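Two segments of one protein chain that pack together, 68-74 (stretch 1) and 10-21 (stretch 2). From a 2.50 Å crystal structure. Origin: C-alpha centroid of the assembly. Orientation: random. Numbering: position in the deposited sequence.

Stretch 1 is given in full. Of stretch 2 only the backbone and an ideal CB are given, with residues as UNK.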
ATOM      1  N   ALA B  68      -4.612 -16.616  -1.745  1.00 36.01           N
ATOM      2  CA  ALA B  68      -5.035 -17.932  -1.289  1.00 27.72           C
ATOM      3  C   ALA B  68      -3.948 -18.936  -1.617  1.00 23.48           C
ATOM      4  O   ALA B  68      -3.285 -18.825  -2.649  1.00 32.51           O
ATOM      5  CB  ALA B  68      -6.354 -18.367  -1.933  1.00 26.82           C
ATOM      6  N   LYS B  69      -3.748 -19.888  -0.715  1.00 34.87           N
ATOM      7  CA  LYS B  69      -2.832 -20.981  -0.982  1.00 39.33           C
ATOM      8  C   LYS B  69      -3.452 -21.914  -2.015  1.00 45.29           C
ATOM      9  O   LYS B  69      -4.676 -22.044  -2.115  1.00 37.11           O
ATOM     10  CB  LYS B  69      -2.499 -21.738   0.305  1.00 36.26           C
ATOM     11  CG  LYS B  69      -1.475 -21.035   1.211  1.00 39.32           C
ATOM     12  CD  LYS B  69      -0.849 -21.999   2.233  1.00 49.88           C
ATOM     13  CE  LYS B  69      -1.898 -22.595   3.189  1.00 62.59           C
ATOM     14  NZ  LYS B  69      -1.808 -22.061   4.591  1.00 50.84           N
ATOM     15  N   VAL B  70      -2.593 -22.542  -2.817  1.00 41.70           N
ATOM     16  CA  VAL B  70      -3.048 -23.392  -3.908  1.00 47.18           C
ATOM     17  C   VAL B  70      -1.892 -24.284  -4.327  1.00 46.48           C
ATOM     18  O   VAL B  70      -0.726 -23.971  -4.073  1.00 42.91           O
ATOM     19  CB  VAL B  70      -3.579 -22.544  -5.093  1.00 47.00           C
ATOM     20  CG1 VAL B  70      -2.426 -22.000  -5.927  1.00 41.23           C
ATOM     21  CG2 VAL B  70      -4.516 -23.381  -5.941  1.00 61.66           C
ATOM     22  N   ILE B  71      -2.214 -25.412  -4.945  1.00 55.60           N
ATOM     23  CA  ILE B  71      -1.233 -26.365  -5.448  1.00 50.24           C
ATOM     24  C   ILE B  71      -1.391 -26.462  -6.958  1.00 48.71           C
ATOM     25  O   ILE B  71      -2.351 -27.073  -7.451  1.00 59.71           O
ATOM     26  CB  ILE B  71      -1.377 -27.737  -4.781  1.00 51.58           C
ATOM     27  CG1 ILE B  71      -1.424 -27.606  -3.260  1.00 47.79           C
ATOM     28  CG2 ILE B  71      -0.232 -28.639  -5.183  1.00 48.49           C
ATOM     29  CD1 ILE B  71      -1.370 -28.959  -2.557  1.00 42.64           C
ATOM     30  N   PRO B  72      -0.495 -25.878  -7.734  1.00 63.19           N
ATOM     31  CA  PRO B  72      -0.644 -25.905  -9.192  1.00 69.19           C
ATOM     32  C   PRO B  72      -0.574 -27.313  -9.789  1.00 68.82           C
ATOM     33  O   PRO B  72      -0.013 -28.247  -9.208  1.00 54.51           O
ATOM     34  CB  PRO B  72       0.518 -25.031  -9.686  1.00 60.78           C
ATOM     35  CG  PRO B  72       0.835 -24.117  -8.520  1.00 55.47           C
ATOM     36  CD  PRO B  72       0.551 -24.928  -7.287  1.00 53.79           C
ATOM     37  N   ASP B  73      -1.196 -27.447 -10.962  1.00 72.43           N
ATOM     38  CA  ASP B  73      -0.968 -28.535 -11.908  1.00 68.27           C
ATOM     39  C   ASP B  73      -1.251 -27.982 -13.302  1.00 70.41           C
ATOM     40  O   ASP B  73      -1.817 -26.895 -13.453  1.00 79.21           O
ATOM     41  CB  ASP B  73      -1.840 -29.757 -11.596  1.00 56.86           C
ATOM     42  CG  ASP B  73      -3.282 -29.388 -11.335  1.00 57.09           C
ATOM     43  OD1 ASP B  73      -3.831 -29.865 -10.324  1.00 67.16           O
ATOM     44  OD2 ASP B  73      -3.866 -28.620 -12.132  1.00 51.81           O
ATOM     45  N   GLY B  74      -0.857 -28.732 -14.324  1.00 61.45           N
ATOM     46  CA  GLY B  74      -1.007 -28.264 -15.693  1.00 50.44           C
ATOM     47  C   GLY B  74      -2.438 -27.967 -16.096  1.00 53.97           C
ATOM     48  O   GLY B  74      -3.380 -28.247 -15.350  1.00 60.84           O
ATOM     49  N   UNK B  10      -0.416 -12.928  -9.770  1.00 24.62           N
ATOM     50  CA  UNK B  10       0.892 -13.579  -9.725  1.00 23.70           C
ATOM     51  C   UNK B  10       0.876 -14.660  -8.650  1.00 31.98           C
ATOM     52  O   UNK B  10       0.035 -14.640  -7.744  1.00 29.43           O
ATOM     53  CB  UNK B  10       2.003 -12.563  -9.455  1.00 23.70           C
ATOM     54  N   UNK B  11       1.813 -15.605  -8.774  1.00 19.49           N
ATOM     55  CA  UNK B  11       2.178 -16.570  -7.753  1.00 20.17           C
ATOM     56  C   UNK B  11       3.378 -16.060  -6.971  1.00 30.57           C
ATOM     57  O   UNK B  11       4.178 -15.270  -7.477  1.00 37.77           O
ATOM     58  CB  UNK B  11       2.478 -17.935  -8.376  1.00 20.17           C
ATOM     59  N   UNK B  12       3.533 -16.566  -5.742  1.00 32.26           N
ATOM     60  CA  UNK B  12       4.730 -16.235  -4.969  1.00 27.75           C
ATOM     61  C   UNK B  12       5.977 -16.829  -5.617  1.00 37.96           C
ATOM     62  O   UNK B  12       7.024 -16.167  -5.692  1.00 32.37           O
ATOM     63  CB  UNK B  12       4.594 -16.738  -3.530  1.00 27.75           C
ATOM     64  N   UNK B  13       5.891 -18.080  -6.077  1.00 35.21           N
ATOM     65  CA  UNK B  13       6.934 -18.715  -6.872  1.00 36.57           C
ATOM     66  C   UNK B  13       6.402 -19.068  -8.260  1.00 39.88           C
ATOM     67  O   UNK B  13       5.194 -19.255  -8.436  1.00 35.73           O
ATOM     68  CB  UNK B  13       7.460 -19.966  -6.167  1.00 36.57           C
ATOM     69  N   UNK B  14       7.274 -19.160  -9.264  1.00 44.36           N
ATOM     70  CA  UNK B  14       6.853 -19.745 -10.548  1.00 41.06           C
ATOM     71  C   UNK B  14       6.297 -21.149 -10.329  1.00 41.00           C
ATOM     72  O   UNK B  14       6.864 -21.947  -9.578  1.00 33.26           O
ATOM     73  CB  UNK B  14       8.021 -19.787 -11.535  1.00 41.06           C
ATOM     74  N   UNK B  15       5.174 -21.442 -10.992  1.00 36.14           N
ATOM     75  CA  UNK B  15       4.388 -22.637 -10.688  1.00 46.47           C
ATOM     76  C   UNK B  15       5.184 -23.933 -10.885  1.00 56.97           C
ATOM     77  O   UNK B  15       6.151 -23.998 -11.650  1.00 62.91           O
ATOM     78  CB  UNK B  15       3.134 -22.666 -11.564  1.00 46.47           C
ATOM     79  N   UNK B  16       4.770 -24.967 -10.155  1.00 54.34           N
ATOM     80  CA  UNK B  16       5.273 -26.327 -10.298  1.00 50.58           C
ATOM     81  C   UNK B  16       4.128 -27.259  -9.934  1.00 57.62           C
ATOM     82  O   UNK B  16       3.443 -27.029  -8.932  1.00 52.43           O
ATOM     83  CB  UNK B  16       6.504 -26.576  -9.424  1.00 50.58           C
ATOM     84  N   UNK B  17       3.906 -28.296 -10.748  1.00 53.16           N
ATOM     85  CA  UNK B  17       2.823 -29.226 -10.446  1.00 55.00           C
ATOM     86  C   UNK B  17       3.089 -29.890  -9.100  1.00 51.07           C
ATOM     87  O   UNK B  17       4.212 -30.318  -8.817  1.00 46.40           O
ATOM     88  CB  UNK B  17       2.679 -30.276 -11.549  1.00 55.00           C
ATOM     89  N   UNK B  18       2.061 -29.937  -8.253  1.00 44.79           N
ATOM     90  CA  UNK B  18       2.166 -30.557  -6.948  1.00 50.54           C
ATOM     91  C   UNK B  18       2.907 -29.773  -5.879  1.00 44.70           C
ATOM     92  O   UNK B  18       2.924 -30.211  -4.724  1.00 49.84           O
ATOM     93  CB  UNK B  18       2.850 -31.916  -7.111  1.00 50.54           C
ATOM     94  N   UNK B  19       3.521 -28.641  -6.217  1.00 46.91           N
ATOM     95  CA  UNK B  19       4.305 -27.839  -5.280  1.00 44.30           C
ATOM     96  C   UNK B  19       3.483 -26.630  -4.845  1.00 51.11           C
ATOM     97  O   UNK B  19       3.008 -25.858  -5.689  1.00 54.72           O
ATOM     98  CB  UNK B  19       5.628 -27.397  -5.908  1.00 44.30           C
ATOM     99  N   UNK B  20       3.319 -26.457  -3.536  1.00 43.29           N
ATOM    100  CA  UNK B  20       2.353 -25.482  -3.065  1.00 43.91           C
ATOM    101  C   UNK B  20       2.852 -24.054  -3.252  1.00 43.69           C
ATOM    102  O   UNK B  20       4.041 -23.752  -3.105  1.00 34.82           O
ATOM    103  CB  UNK B  20       2.029 -25.735  -1.591  1.00 43.91           C
ATOM    104  N   UNK B  21       1.910 -23.177  -3.570  1.00 39.04           N
ATOM    105  CA  UNK B  21       2.176 -21.821  -3.992  1.00 38.04           C
ATOM    106  C   UNK B  21       1.136 -20.904  -3.352  1.00 33.25           C
ATOM    107  O   UNK B  21       0.201 -21.352  -2.680  1.00 26.71           O
ATOM    108  CB  UNK B  21       2.158 -21.705  -5.517  1.00 38.04           C
TER

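Position 10 lies out of reach: nothing of stretch 1 comes within 5.5 Å of its ideal CB, and the extended backbone (phi/psi -168/159) admits almost any residue. It is Tyr10, which makes no contact here.

At position 11 the CB points sideways, again with nothing within 5.5 Å. The nearest offerings are apolar, Val70 CG1 and the Pro72 ring, so a long hydrophobic or aromatic side chain could bridge the gap where a short one could not. The residue is Phe11; with chi1 at -75° (m) its ring comes nearer, placing CE1 3.9 Å from Val70 CG1 and CZ 4.3 Å from Pro72 CG. Both approaches are oblique to the ring.

Positions 12, 13 and 14 are out of reach, so stretch 1 sets no preference. At 14, phi of -56° is compatible with proline among others. They hold Arg12, His13 and Pro14.

Position 15 points toward stretch 1, and its ideal CB is already 4.0 Å from Pro72 CB. A small apolar side chain suits this spacing, though a larger one is not excluded by that distance alone. Ala15 makes the contact with its methyl, CB to Pro72 CB at 4.0 Å.

Position 16 points away into open space, favouring no particular type. Glu16 contributes through its backbone: its O lies 3.6 Å from Pro72 CB and accepts a 3.2 Å hydrogen bond from the N of residue 19, within a type II turn spanning 16 to 19.

At position 17 the CB points sideways, 4.1 Å from Asp73 CA. The Asp73 carboxylate turns away, its OD1 6.6 Å from the ideal CB of position 17, a weak case for a basic residue; polar or aliphatic chains would fit as well. Lys17 lays CG 3.6 Å from Asp73 CB, then its end leads away, so the contact is one of methylenes rather than charges. Its CA donates a CA-H...O contact to Pro72 O at 3.2 Å.

Position 18 has phi/psi 76/-6, and positive phi by itself favours glycine; asparagine is a common alternative. An ideal CB would point away, 4.9 Å from Ile71 CG2. Gly18 donates its N to Pro72 O (2.8 Å, 159°), while its C lies 3.4 Å from Ile71 CG2.

Position 19 points away, so a polar or charged residue would suit. Lys19 keeps its side chain clear, but its O is 3.1 Å from Pro72 CD.

Position 20 points sideways, its ideal CB 4.3 Å from Ile71 CG1, with the Lys69 amine offering a charge farther along. A flexible acidic or polar chain fits. Glu20 extends (chi1 and chi2 both t), bringing CG 3.9 Å from Ile71 CG1 and OE1 3.3 Å from Lys69 CD, a carbon; the lysine end leads away.

Position 21 pairs antiparallel with Val70, side chains on the same sheet face: the N of residue 21 donates to Val70 O (2.8 Å). Val70 N donates to the O of residue 21 (3.0 Å). The ideal CB, 4.0 Å from Pro72 CD, would suit apolar or medium polar residues. Asn21 turns its amide back to its own stretch, ND2 donating to His13 O (2.6 Å) and OD1 accepting from His13 N (3.2 Å).

Stretch 2 (10-21) YFRHPAEKGKEN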
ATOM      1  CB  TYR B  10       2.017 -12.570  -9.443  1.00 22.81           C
ATOM      2  CG  TYR B  10       1.701 -11.641  -8.280  1.00 26.05           C
ATOM      3  CD1 TYR B  10       2.238 -11.867  -7.016  1.00 22.81           C
ATOM      4  CD2 TYR B  10       0.845 -10.553  -8.446  1.00 24.62           C
ATOM      5  CE1 TYR B  10       1.932 -11.025  -5.946  1.00 28.03           C
ATOM      6  CE2 TYR B  10       0.524  -9.720  -7.388  1.00 30.21           C
ATOM      7  CZ  TYR B  10       1.075  -9.952  -6.142  1.00 25.31           C
ATOM      8  OH  TYR B  10       0.758  -9.108  -5.105  1.00 27.15           O
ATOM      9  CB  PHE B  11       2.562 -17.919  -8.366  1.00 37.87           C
ATOM     10  CG  PHE B  11       1.411 -18.735  -8.864  1.00 40.32           C
ATOM     11  CD1 PHE B  11       0.241 -18.832  -8.142  1.00 30.65           C
ATOM     12  CD2 PHE B  11       1.527 -19.445 -10.049  1.00 37.98           C
ATOM     13  CE1 PHE B  11      -0.805 -19.602  -8.603  1.00 43.38           C
ATOM     14  CE2 PHE B  11       0.491 -20.208 -10.517  1.00 45.73           C
ATOM     15  CZ  PHE B  11      -0.681 -20.289  -9.797  1.00 45.30           C
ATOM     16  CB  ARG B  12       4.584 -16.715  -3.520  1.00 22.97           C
ATOM     17  CG  ARG B  12       5.901 -16.773  -2.735  1.00 30.38           C
ATOM     18  CD  ARG B  12       6.472 -15.374  -2.497  1.00 28.22           C
ATOM     19  NE  ARG B  12       7.699 -15.379  -1.699  1.00 22.22           N
ATOM     20  CZ  ARG B  12       8.911 -15.539  -2.215  1.00 25.53           C
ATOM     21  NH1 ARG B  12       9.048 -15.726  -3.520  1.00 37.84           N
ATOM     22  NH2 ARG B  12       9.984 -15.525  -1.444  1.00 22.61           N
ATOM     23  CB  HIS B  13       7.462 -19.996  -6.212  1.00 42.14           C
ATOM     24  CG  HIS B  13       7.826 -19.839  -4.769  1.00 41.85           C
ATOM     25  ND1 HIS B  13       9.041 -19.333  -4.359  1.00 39.10           N
ATOM     26  CD2 HIS B  13       7.145 -20.151  -3.642  1.00 33.88           C
ATOM     27  CE1 HIS B  13       9.088 -19.330  -3.038  1.00 35.25           C
ATOM     28  NE2 HIS B  13       7.950 -19.821  -2.580  1.00 32.24           N
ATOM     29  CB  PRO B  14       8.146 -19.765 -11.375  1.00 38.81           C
ATOM     30  CG  PRO B  14       9.266 -19.685 -10.351  1.00 41.50           C
ATOM     31  CD  PRO B  14       8.718 -18.858  -9.221  1.00 35.64           C
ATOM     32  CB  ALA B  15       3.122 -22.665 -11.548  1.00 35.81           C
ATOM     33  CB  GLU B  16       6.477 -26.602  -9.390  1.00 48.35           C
ATOM     34  CG  GLU B  16       7.745 -25.868  -9.766  1.00 57.45           C
ATOM     35  CD  GLU B  16       8.983 -26.733  -9.643  1.00 72.08           C
ATOM     36  OE1 GLU B  16       9.728 -26.574  -8.651  1.00 74.20           O
ATOM     37  OE2 GLU B  16       9.211 -27.571 -10.544  1.00 76.02           O
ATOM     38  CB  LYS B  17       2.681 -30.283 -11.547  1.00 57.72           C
ATOM     39  CG  LYS B  17       1.421 -31.160 -11.406  1.00 62.41           C
ATOM     40  CD  LYS B  17       1.692 -32.499 -10.711  1.00 59.73           C
ATOM     41  CE  LYS B  17       2.684 -33.326 -11.502  1.00 62.31           C
ATOM     42  NZ  LYS B  17       2.167 -33.547 -12.880  1.00 63.32           N
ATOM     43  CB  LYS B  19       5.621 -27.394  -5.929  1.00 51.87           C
ATOM     44  CG  LYS B  19       6.606 -26.617  -5.050  1.00 51.85           C
ATOM     45  CD  LYS B  19       6.483 -26.921  -3.559  1.00 52.36           C
ATOM     46  CE  LYS B  19       7.856 -27.032  -2.915  1.00 58.40           C
ATOM     47  NZ  LYS B  19       8.583 -25.726  -2.902  1.00 59.98           N
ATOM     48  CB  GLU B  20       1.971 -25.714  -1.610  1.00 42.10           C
ATOM     49  CG  GLU B  20       0.673 -24.969  -1.299  1.00 52.83           C
ATOM     50  CD  GLU B  20       0.220 -25.065   0.134  1.00 67.27           C
ATOM     51  OE1 GLU B  20      -0.962 -24.729   0.397  1.00 76.29           O
ATOM     52  OE2 GLU B  20       1.035 -25.488   0.988  1.00 69.02           O
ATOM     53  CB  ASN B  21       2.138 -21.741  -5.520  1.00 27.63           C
ATOM     54  CG  ASN B  21       3.024 -20.648  -6.074  1.00 37.90           C
ATOM     55  OD1 ASN B  21       3.084 -19.532  -5.533  1.00 32.57           O
ATOM     56  ND2 ASN B  21       3.700 -20.950  -7.182  1.00 32.50           N
TER
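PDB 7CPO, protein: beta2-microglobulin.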